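Local structure of TarM (4X7R) at residues M223-G227 and Y245-H249; P228-P232 and S265-I269. The protein belongs to the glycosyltransferases of the GT-B fold, built round two Rossmann-like domains with a ligand-filled cleft between them. The protein carries 1 engineered substitution. All coordinates share one frame; numbering follows the deposited sequence.

In the fold
The two interactions lie side by side in the Rossmann-like domain with the seven-stranded parallel sheet, their centres about 9 Å apart. Interaction 1 pairs strands 221-225 and 243-247 in the middle of that sheet; interaction 2 packs helix 231-235 and the turn before it against helix 264-271. Along the chain the segments alternate, 223-227 running straight into 228-232, then 245-249 and finally 265-269. Cys-225 and Ile-248 join the layers, touching the backbone at Phe-231 and the side chain of Ile-269. Both contacts sit near the C-terminal ends of the strands, where ligands gather: His-249 meets the ligand 3YW, while Gly-229 and Ser-230 line the glycan pocket.

Interaction 1: M223-G227 and Y245-H249; sequences MICDG and YGVIH. With 3YW ((2S)-2,3-dihydroxypropyl 2-acetamido-2-deoxy-alpha-D-glucopyranoside), chain F.
Asp-226 and His-249 meet near the C-terminal ends of two paired strands, where NE2 of the imidazole donates to OD1 of the carboxylate at 2.6 Å. The oxygen lies almost in the ring plane and is approached on its anti side, although the carboxylate itself is turned 47° from the ring. Both groups reach this position with CG anti to their own carbonyl carbon (chi1 -76° for Asp-226, -72° for His-249). At the other edge of the imidazole, ND1 of His-249 and O6 of 3YW share a hydrogen bond of 2.7 Å. Gripped at both nitrogens, the ring is fixed in rotation, and the Asp-226 carboxylate acts, by its position, as a second-shell partner of this ligand-pocket residue; its OD1 also forms a salt bridge with Arg-25. Val-247 completes the setting, with CG1 lying over one face of the imidazole near its rim and CB 3.5 Å from OD1 of Asp-226.

Behind this site the strands pair in parallel register, Ile-224 opposite Tyr-245. Tyr-245 N donates to Met-223 O, Cys-225 N to Tyr-245 O, and Val-247 N to Cys-225 O. Further along, a water bridges the two segments, donating to both Asp-226 O and Val-247 O. On the Ile-224 and Tyr-245 face, the CG2 branch of Ile-224 meets CG2 of Val-247 at 3.6 Å. The tyrosine hydroxyl turns instead to Gln-243.

This is the pairing within a beta-alpha-beta unit of a Rossmann-like domain. Strand 3-7 flanks 221-225 through backbone bonds from Phe-5 and Met-7, strand 278-281 lies beyond 243-247, and helix 17-31 packs on Ile-224, Asp-226 and His-249.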
ATOM      1  N   MET A 223      12.873  14.058  -5.710  1.00 35.62           N
ATOM      2  CA  MET A 223      12.135  13.337  -4.680  1.00 33.73           C
ATOM      3  C   MET A 223      10.657  13.480  -4.981  1.00 36.99           C
ATOM      4  O   MET A 223      10.162  14.589  -5.230  1.00 34.02           O
ATOM      5  CB  MET A 223      12.433  13.897  -3.285  1.00 35.92           C
ATOM      6  CG  MET A 223      13.825  13.520  -2.789  1.00 39.77           C
ATOM      7  SD  MET A 223      14.239  14.280  -1.192  1.00 43.27           S
ATOM      8  CE  MET A 223      14.847  15.839  -1.743  1.00 40.47           C
ATOM      9  N   ILE A 224       9.951  12.352  -4.970  1.00 33.31           N
ATOM     10  CA  ILE A 224       8.504  12.349  -5.169  1.00 30.33           C
ATOM     11  C   ILE A 224       7.929  11.665  -3.961  1.00 35.05           C
ATOM     12  O   ILE A 224       8.228  10.497  -3.722  1.00 34.29           O
ATOM     13  CB  ILE A 224       8.021  11.676  -6.494  1.00 31.64           C
ATOM     14  CG1 ILE A 224       8.568  12.406  -7.730  1.00 32.68           C
ATOM     15  CG2 ILE A 224       6.462  11.604  -6.527  1.00 29.68           C
ATOM     16  CD1 ILE A 224       8.344  11.660  -9.051  1.00 35.90           C
ATOM     17  N   CYS A 225       7.113  12.362  -3.208  1.00 34.73           N
ATOM     18  CA  CYS A 225       6.523  11.735  -2.054  1.00 36.30           C
ATOM     19  C   CYS A 225       5.112  11.307  -2.391  1.00 37.17           C
ATOM     20  O   CYS A 225       4.267  12.148  -2.702  1.00 34.44           O
ATOM     21  CB  CYS A 225       6.570  12.639  -0.829  1.00 38.40           C
ATOM     22  SG  CYS A 225       5.782  11.903   0.624  1.00 43.25           S
ATOM     23  N   ASP A 226       4.878   9.988  -2.349  1.00 32.86           N
ATOM     24  CA  ASP A 226       3.599   9.338  -2.637  1.00 31.59           C
ATOM     25  C   ASP A 226       2.794   9.052  -1.383  1.00 38.35           C
ATOM     26  O   ASP A 226       1.580   9.276  -1.359  1.00 38.11           O
ATOM     27  CB  ASP A 226       3.840   8.059  -3.448  1.00 33.42           C
ATOM     28  CG  ASP A 226       4.151   8.331  -4.901  1.00 39.11           C
ATOM     29  OD1 ASP A 226       3.235   8.781  -5.625  1.00 36.84           O
ATOM     30  OD2 ASP A 226       5.325   8.117  -5.314  1.00 36.60           O
ATOM     31  N   GLY A 227       3.450   8.533  -0.351  1.00 36.94           N
ATOM     32  CA  GLY A 227       2.772   8.262   0.916  1.00 37.00           C
ATOM     33  C   GLY A 227       2.521   9.569   1.633  1.00 38.04           C
ATOM     34  O   GLY A 227       3.477  10.287   1.930  1.00 36.12           O
ATOM     35  N   TYR A 245       8.549  16.905  -4.761  1.00 33.18           N
ATOM     36  CA  TYR A 245       7.167  16.826  -5.255  1.00 32.42           C
ATOM     37  C   TYR A 245       6.370  15.964  -4.341  1.00 36.67           C
ATOM     38  O   TYR A 245       6.889  14.989  -3.805  1.00 36.64           O
ATOM     39  CB  TYR A 245       7.079  16.217  -6.685  1.00 32.78           C
ATOM     40  CG  TYR A 245       7.799  17.035  -7.730  1.00 34.22           C
ATOM     41  CD1 TYR A 245       7.180  18.124  -8.338  1.00 36.29           C
ATOM     42  CD2 TYR A 245       9.127  16.779  -8.048  1.00 34.86           C
ATOM     43  CE1 TYR A 245       7.863  18.925  -9.252  1.00 37.33           C
ATOM     44  CE2 TYR A 245       9.812  17.558  -8.982  1.00 36.13           C
ATOM     45  CZ  TYR A 245       9.179  18.638  -9.569  1.00 41.22           C
ATOM     46  OH  TYR A 245       9.858  19.443 -10.440  1.00 43.74           O
ATOM     47  N   GLY A 246       5.104  16.313  -4.193  1.00 32.76           N
ATOM     48  CA  GLY A 246       4.158  15.530  -3.404  1.00 31.42           C
ATOM     49  C   GLY A 246       3.086  15.075  -4.367  1.00 36.34           C
ATOM     50  O   GLY A 246       2.621  15.890  -5.168  1.00 35.38           O
ATOM     51  N   VAL A 247       2.736  13.762  -4.366  1.00 32.91           N
ATOM     52  CA  VAL A 247       1.631  13.273  -5.201  1.00 33.10           C
ATOM     53  C   VAL A 247       0.467  12.948  -4.260  1.00 36.96           C
ATOM     54  O   VAL A 247       0.627  12.114  -3.368  1.00 36.15           O
ATOM     55  CB  VAL A 247       1.969  12.058  -6.129  1.00 36.21           C
ATOM     56  CG1 VAL A 247       0.707  11.528  -6.828  1.00 35.68           C
ATOM     57  CG2 VAL A 247       3.047  12.400  -7.164  1.00 35.92           C
ATOM     58  N   ILE A 248      -0.682  13.612  -4.450  1.00 33.66           N
ATOM     59  CA  ILE A 248      -1.905  13.347  -3.681  1.00 33.17           C
ATOM     60  C   ILE A 248      -2.706  12.276  -4.461  1.00 35.97           C
ATOM     61  O   ILE A 248      -3.024  12.448  -5.635  1.00 33.75           O
ATOM     62  CB  ILE A 248      -2.653  14.647  -3.323  1.00 36.85           C
ATOM     63  CG1 ILE A 248      -1.843  15.357  -2.174  1.00 38.06           C
ATOM     64  CG2 ILE A 248      -4.098  14.341  -2.882  1.00 37.20           C
ATOM     65  CD1 ILE A 248      -2.208  16.677  -1.798  1.00 45.43           C
ATOM     66  N   HIS A 249      -2.889  11.119  -3.845  1.00 33.11           N
ATOM     67  CA  HIS A 249      -3.520   9.978  -4.511  1.00 31.81           C
ATOM     68  C   HIS A 249      -5.025   9.869  -4.224  1.00 36.72           C
ATOM     69  O   HIS A 249      -5.714   9.064  -4.852  1.00 37.85           O
ATOM     70  CB  HIS A 249      -2.816   8.674  -4.091  1.00 31.21           C
ATOM     71  CG  HIS A 249      -1.458   8.519  -4.679  1.00 33.31           C
ATOM     72  ND1 HIS A 249      -1.274   7.894  -5.896  1.00 34.26           N
ATOM     73  CD2 HIS A 249      -0.258   8.925  -4.207  1.00 33.74           C
ATOM     74  CE1 HIS A 249       0.030   7.921  -6.122  1.00 33.16           C
ATOM     75  NE2 HIS A 249       0.678   8.539  -5.133  1.00 33.75           N
TER
HETATM   76  O3A 3YW F 503      -4.303   6.212   0.974  0.75 57.69           O
HETATM   77  C4A 3YW F 503      -3.984   4.970  -2.546  0.75 53.29           C
HETATM   78  C5A 3YW F 503      -4.595   5.207  -1.188  0.75 54.48           C
HETATM   79  O5  3YW F 503      -4.178   6.002  -5.438  0.75 49.54           O
HETATM   80  C6A 3YW F 503      -3.731   6.087  -0.318  0.75 55.48           C
HETATM   81  C5  3YW F 503      -4.548   5.436  -6.701  0.75 42.66           C
HETATM   82  C6  3YW F 503      -3.340   5.563  -7.599  0.75 38.95           C
HETATM   83  C4  3YW F 503      -5.798   6.152  -7.209  0.75 41.85           C
HETATM   84  O6  3YW F 503      -2.935   6.914  -7.757  0.75 36.01           O
HETATM   85  C3  3YW F 503      -6.951   5.825  -6.266  0.75 44.50           C
HETATM   86  O4  3YW F 503      -6.128   5.697  -8.517  0.75 37.23           O
HETATM   87  O3  3YW F 503      -8.156   6.483  -6.659  0.75 39.03           O
HETATM   88  O7  3YW F 503      -8.550   7.369  -3.235  0.75 55.73           O
HETATM   89  C7  3YW F 503      -8.477   6.144  -3.234  0.75 54.03           C
HETATM   90  C8  3YW F 503      -9.450   5.291  -2.477  0.75 53.39           C
HETATM   91  N2  3YW F 503      -7.534   5.490  -3.914  0.75 51.74           N
HETATM   92  C2  3YW F 503      -6.600   6.148  -4.813  0.75 48.39           C
HETATM   93  C1  3YW F 503      -5.145   5.862  -4.401  0.75 51.40           C
HETATM   94  O1  3YW F 503      -4.945   4.746  -3.580  0.75 51.03           O
HETATM   95  O2  3YW F 503      -4.801   3.948  -0.548  0.75 55.13           O
HETATM   96  O   HOH W   1       0.142  11.809  -0.840  1.00 38.30           O

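Interaction 2: P228-P232 and S265-I269; sequences PGSFP and SEKYI. With SUS (2-deoxy-3,6-di-O-sulfo-2-(sulfoamino)-alpha-D-glucopyranose), chain C.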
ATOM      1  N   PRO A 228       1.256   9.977   1.845  1.00 35.52           N
ATOM      2  CA  PRO A 228       1.009  11.305   2.464  1.00 34.32           C
ATOM      3  C   PRO A 228       1.599  11.505   3.857  1.00 38.70           C
ATOM      4  O   PRO A 228       2.102  12.593   4.171  1.00 38.76           O
ATOM      5  CB  PRO A 228      -0.522  11.431   2.446  1.00 36.49           C
ATOM      6  CG  PRO A 228      -1.036  10.012   2.352  1.00 40.51           C
ATOM      7  CD  PRO A 228      -0.011   9.280   1.520  1.00 36.92           C
ATOM      8  N   GLY A 229       1.538  10.463   4.689  1.00 35.20           N
ATOM      9  CA  GLY A 229       2.088  10.536   6.035  1.00 35.10           C
ATOM     10  C   GLY A 229       3.606  10.648   6.023  1.00 39.99           C
ATOM     11  O   GLY A 229       4.203  11.073   7.020  1.00 40.25           O
ATOM     12  N   SER A 230       4.245  10.288   4.873  1.00 33.56           N
ATOM     13  CA  SER A 230       5.698  10.383   4.694  1.00 35.55           C
ATOM     14  C   SER A 230       6.183  11.761   4.271  1.00 39.26           C
ATOM     15  O   SER A 230       7.391  11.981   4.254  1.00 39.68           O
ATOM     16  CB  SER A 230       6.192   9.343   3.689  1.00 39.73           C
ATOM     17  OG  SER A 230       6.369   8.133   4.406  1.00 54.11           O
ATOM     18  N   PHE A 231       5.260  12.687   3.929  1.00 34.58           N
ATOM     19  CA  PHE A 231       5.633  14.028   3.459  1.00 33.79           C
ATOM     20  C   PHE A 231       6.624  14.765   4.360  1.00 36.15           C
ATOM     21  O   PHE A 231       7.583  15.297   3.793  1.00 36.05           O
ATOM     22  CB  PHE A 231       4.411  14.891   3.102  1.00 34.64           C
ATOM     23  CG  PHE A 231       4.736  16.234   2.500  1.00 35.82           C
ATOM     24  CD1 PHE A 231       4.954  16.368   1.135  1.00 38.75           C
ATOM     25  CD2 PHE A 231       4.768  17.382   3.292  1.00 37.77           C
ATOM     26  CE1 PHE A 231       5.203  17.625   0.577  1.00 39.60           C
ATOM     27  CE2 PHE A 231       5.024  18.635   2.733  1.00 39.70           C
ATOM     28  CZ  PHE A 231       5.252  18.747   1.385  1.00 37.89           C
ATOM     29  N   PRO A 232       6.466  14.788   5.717  1.00 32.72           N
ATOM     30  CA  PRO A 232       7.482  15.468   6.567  1.00 33.62           C
ATOM     31  C   PRO A 232       8.913  14.955   6.418  1.00 36.19           C
ATOM     32  O   PRO A 232       9.829  15.751   6.548  1.00 36.93           O
ATOM     33  CB  PRO A 232       6.965  15.259   8.000  1.00 35.32           C
ATOM     34  CG  PRO A 232       5.462  15.035   7.830  1.00 39.61           C
ATOM     35  CD  PRO A 232       5.368  14.235   6.553  1.00 33.90           C
ATOM     36  N   SER A 265      -3.129  14.753   6.680  1.00 40.46           N
ATOM     37  CA  SER A 265      -1.879  14.582   5.912  1.00 39.99           C
ATOM     38  C   SER A 265      -1.903  15.368   4.616  1.00 43.12           C
ATOM     39  O   SER A 265      -1.019  16.192   4.393  1.00 42.53           O
ATOM     40  CB  SER A 265      -1.607  13.114   5.610  1.00 44.32           C
ATOM     41  OG  SER A 265      -1.555  12.333   6.789  1.00 56.91           O
ATOM     42  N   GLU A 266      -2.961  15.165   3.796  1.00 38.13           N
ATOM     43  CA  GLU A 266      -3.157  15.860   2.513  1.00 36.09           C
ATOM     44  C   GLU A 266      -3.255  17.362   2.684  1.00 38.09           C
ATOM     45  O   GLU A 266      -2.706  18.085   1.861  1.00 38.40           O
ATOM     46  CB  GLU A 266      -4.359  15.292   1.733  1.00 36.45           C
ATOM     47  CG  GLU A 266      -4.086  13.909   1.144  1.00 38.04           C
ATOM     48  CD  GLU A 266      -4.093  12.719   2.095  1.00 42.99           C
ATOM     49  OE1 GLU A 266      -4.414  12.901   3.288  1.00 44.22           O
ATOM     50  OE2 GLU A 266      -3.804  11.590   1.641  1.00 40.46           O
ATOM     51  N   LYS A 267      -3.854  17.835   3.792  1.00 36.07           N
ATOM     52  CA  LYS A 267      -3.999  19.283   4.060  1.00 37.18           C
ATOM     53  C   LYS A 267      -2.631  19.944   4.251  1.00 43.40           C
ATOM     54  O   LYS A 267      -2.391  21.051   3.749  1.00 42.17           O
ATOM     55  CB  LYS A 267      -4.899  19.524   5.275  1.00 39.62           C
ATOM     56  CG  LYS A 267      -5.127  20.998   5.630  1.00 49.35           C
ATOM     57  CD  LYS A 267      -6.242  21.144   6.657  1.00 52.89           C
ATOM     58  CE  LYS A 267      -6.210  22.493   7.332  1.00 74.76           C
ATOM     59  NZ  LYS A 267      -5.246  22.531   8.469  1.00 84.61           N
ATOM     60  N   TYR A 268      -1.738  19.244   4.967  1.00 41.46           N
ATOM     61  CA  TYR A 268      -0.369  19.690   5.206  1.00 41.39           C
ATOM     62  C   TYR A 268       0.455  19.748   3.901  1.00 41.98           C
ATOM     63  O   TYR A 268       1.220  20.685   3.696  1.00 42.74           O
ATOM     64  CB  TYR A 268       0.295  18.805   6.276  1.00 42.65           C
ATOM     65  CG  TYR A 268       1.657  19.302   6.700  1.00 45.51           C
ATOM     66  CD1 TYR A 268       1.791  20.435   7.501  1.00 47.96           C
ATOM     67  CD2 TYR A 268       2.814  18.637   6.308  1.00 45.84           C
ATOM     68  CE1 TYR A 268       3.046  20.898   7.889  1.00 49.34           C
ATOM     69  CE2 TYR A 268       4.072  19.082   6.702  1.00 46.97           C
ATOM     70  CZ  TYR A 268       4.185  20.213   7.491  1.00 54.93           C
ATOM     71  OH  TYR A 268       5.433  20.653   7.855  1.00 55.70           O
ATOM     72  N   ILE A 269       0.284  18.767   3.017  1.00 36.28           N
ATOM     73  CA  ILE A 269       0.953  18.743   1.720  1.00 35.30           C
ATOM     74  C   ILE A 269       0.500  19.964   0.885  1.00 39.98           C
ATOM     75  O   ILE A 269       1.342  20.763   0.459  1.00 40.56           O
ATOM     76  CB  ILE A 269       0.726  17.390   0.987  1.00 37.96           C
ATOM     77  CG1 ILE A 269       1.277  16.197   1.835  1.00 38.52           C
ATOM     78  CG2 ILE A 269       1.366  17.393  -0.425  1.00 36.53           C
ATOM     79  CD1 ILE A 269       0.848  14.841   1.353  1.00 33.49           C
TER
HETATM   80  N2  SUS C   3       5.561   6.189   9.651  0.82 46.80           N
HETATM   81  C1  SUS C   3       4.012   4.992  11.146  0.82 47.23           C
HETATM   82  S1  SUS C   3       7.094   5.332   9.489  0.82 44.61           S
HETATM   83  C2  SUS C   3       4.459   5.211   9.711  0.82 47.34           C
HETATM   84  S2  SUS C   3       0.412   0.962   9.809  0.82 61.23           S
HETATM   85  C3  SUS C   3       3.261   5.663   8.848  0.82 47.29           C
HETATM   86  O3  SUS C   3       3.644   5.773   7.461  0.82 46.38           O
HETATM   87  S3  SUS C   3       3.646   7.154   6.809  0.82 45.30           S
HETATM   88  C4  SUS C   3       2.048   4.732   8.984  0.82 48.63           C
HETATM   89  O4  SUS C   3       0.983   5.403   8.340  0.82 50.71           O
HETATM   90  C5  SUS C   3       1.724   4.475  10.499  0.82 49.37           C
HETATM   91  O5  SUS C   3       2.930   4.024  11.185  0.82 46.75           O
HETATM   92  C6  SUS C   3       0.720   3.349  10.737  0.82 51.86           C
HETATM   93  O6  SUS C   3       1.257   2.176  10.151  0.82 56.92           O
HETATM   94  O1S SUS C   3       7.143   4.654   8.123  0.82 44.75           O
HETATM   95  O2S SUS C   3       8.189   6.377   9.644  0.82 44.93           O
HETATM   96  O3S SUS C   3       7.227   4.268  10.577  0.82 49.27           O
HETATM   97  O4S SUS C   3       1.272   0.009   8.973  0.82 60.21           O
HETATM   98  O5S SUS C   3      -0.037   0.295  11.112  0.82 62.17           O
HETATM   99  O6S SUS C   3      -0.812   1.387   8.991  0.82 64.03           O
HETATM  100  O7S SUS C   3       2.250   7.723   6.971  0.82 46.98           O
HETATM  101  O8S SUS C   3       3.982   7.066   5.319  0.82 47.48           O
HETATM  102  O9S SUS C   3       4.652   8.065   7.501  0.82 47.02           O
HETATM  103  O   HOH W   2       1.717  15.053   5.219  1.00 33.69           O
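With CG anti to the backbone N (chi1 -175°), the Phe-231 ring is set against helix 264-271, where Ile-269 holds CG1 beside its own backbone N (chi1 -60°) and lays that branch over one face of the ring. The result is a CH-pi contact, CG1 of Ile-269 standing 3.9 Å from the Phe-231 centroid and 28° off the ring normal. The side chains of Tyr-268 and Phe-231 cross at about a right angle, with their CD2 atoms 3.8 Å apart.

Nearer the start of the turn, CD1 of Ile-269 touches CB of Pro-228 at 3.8 Å. The proline ring also packs on CB of Ser-265 and lies alongside Glu-266, whose chain bends at chi2 to bring OE2 within 3.3 Å of Pro-228 CG. No direct hydrogen bond crosses here; one water bridges the backbones, donating to Pro-228 O and Ser-265 O.

The same turn also borders the glycan, Gly-229 CA lying 3.0 Å from O7S of SUS; SUS is hydrogen-bonded to His-9 and Lys-233. Phe-231 packs on strand 221-225, and Ile-269 on segment 245-249, placing this helix pair against the parallel sheet.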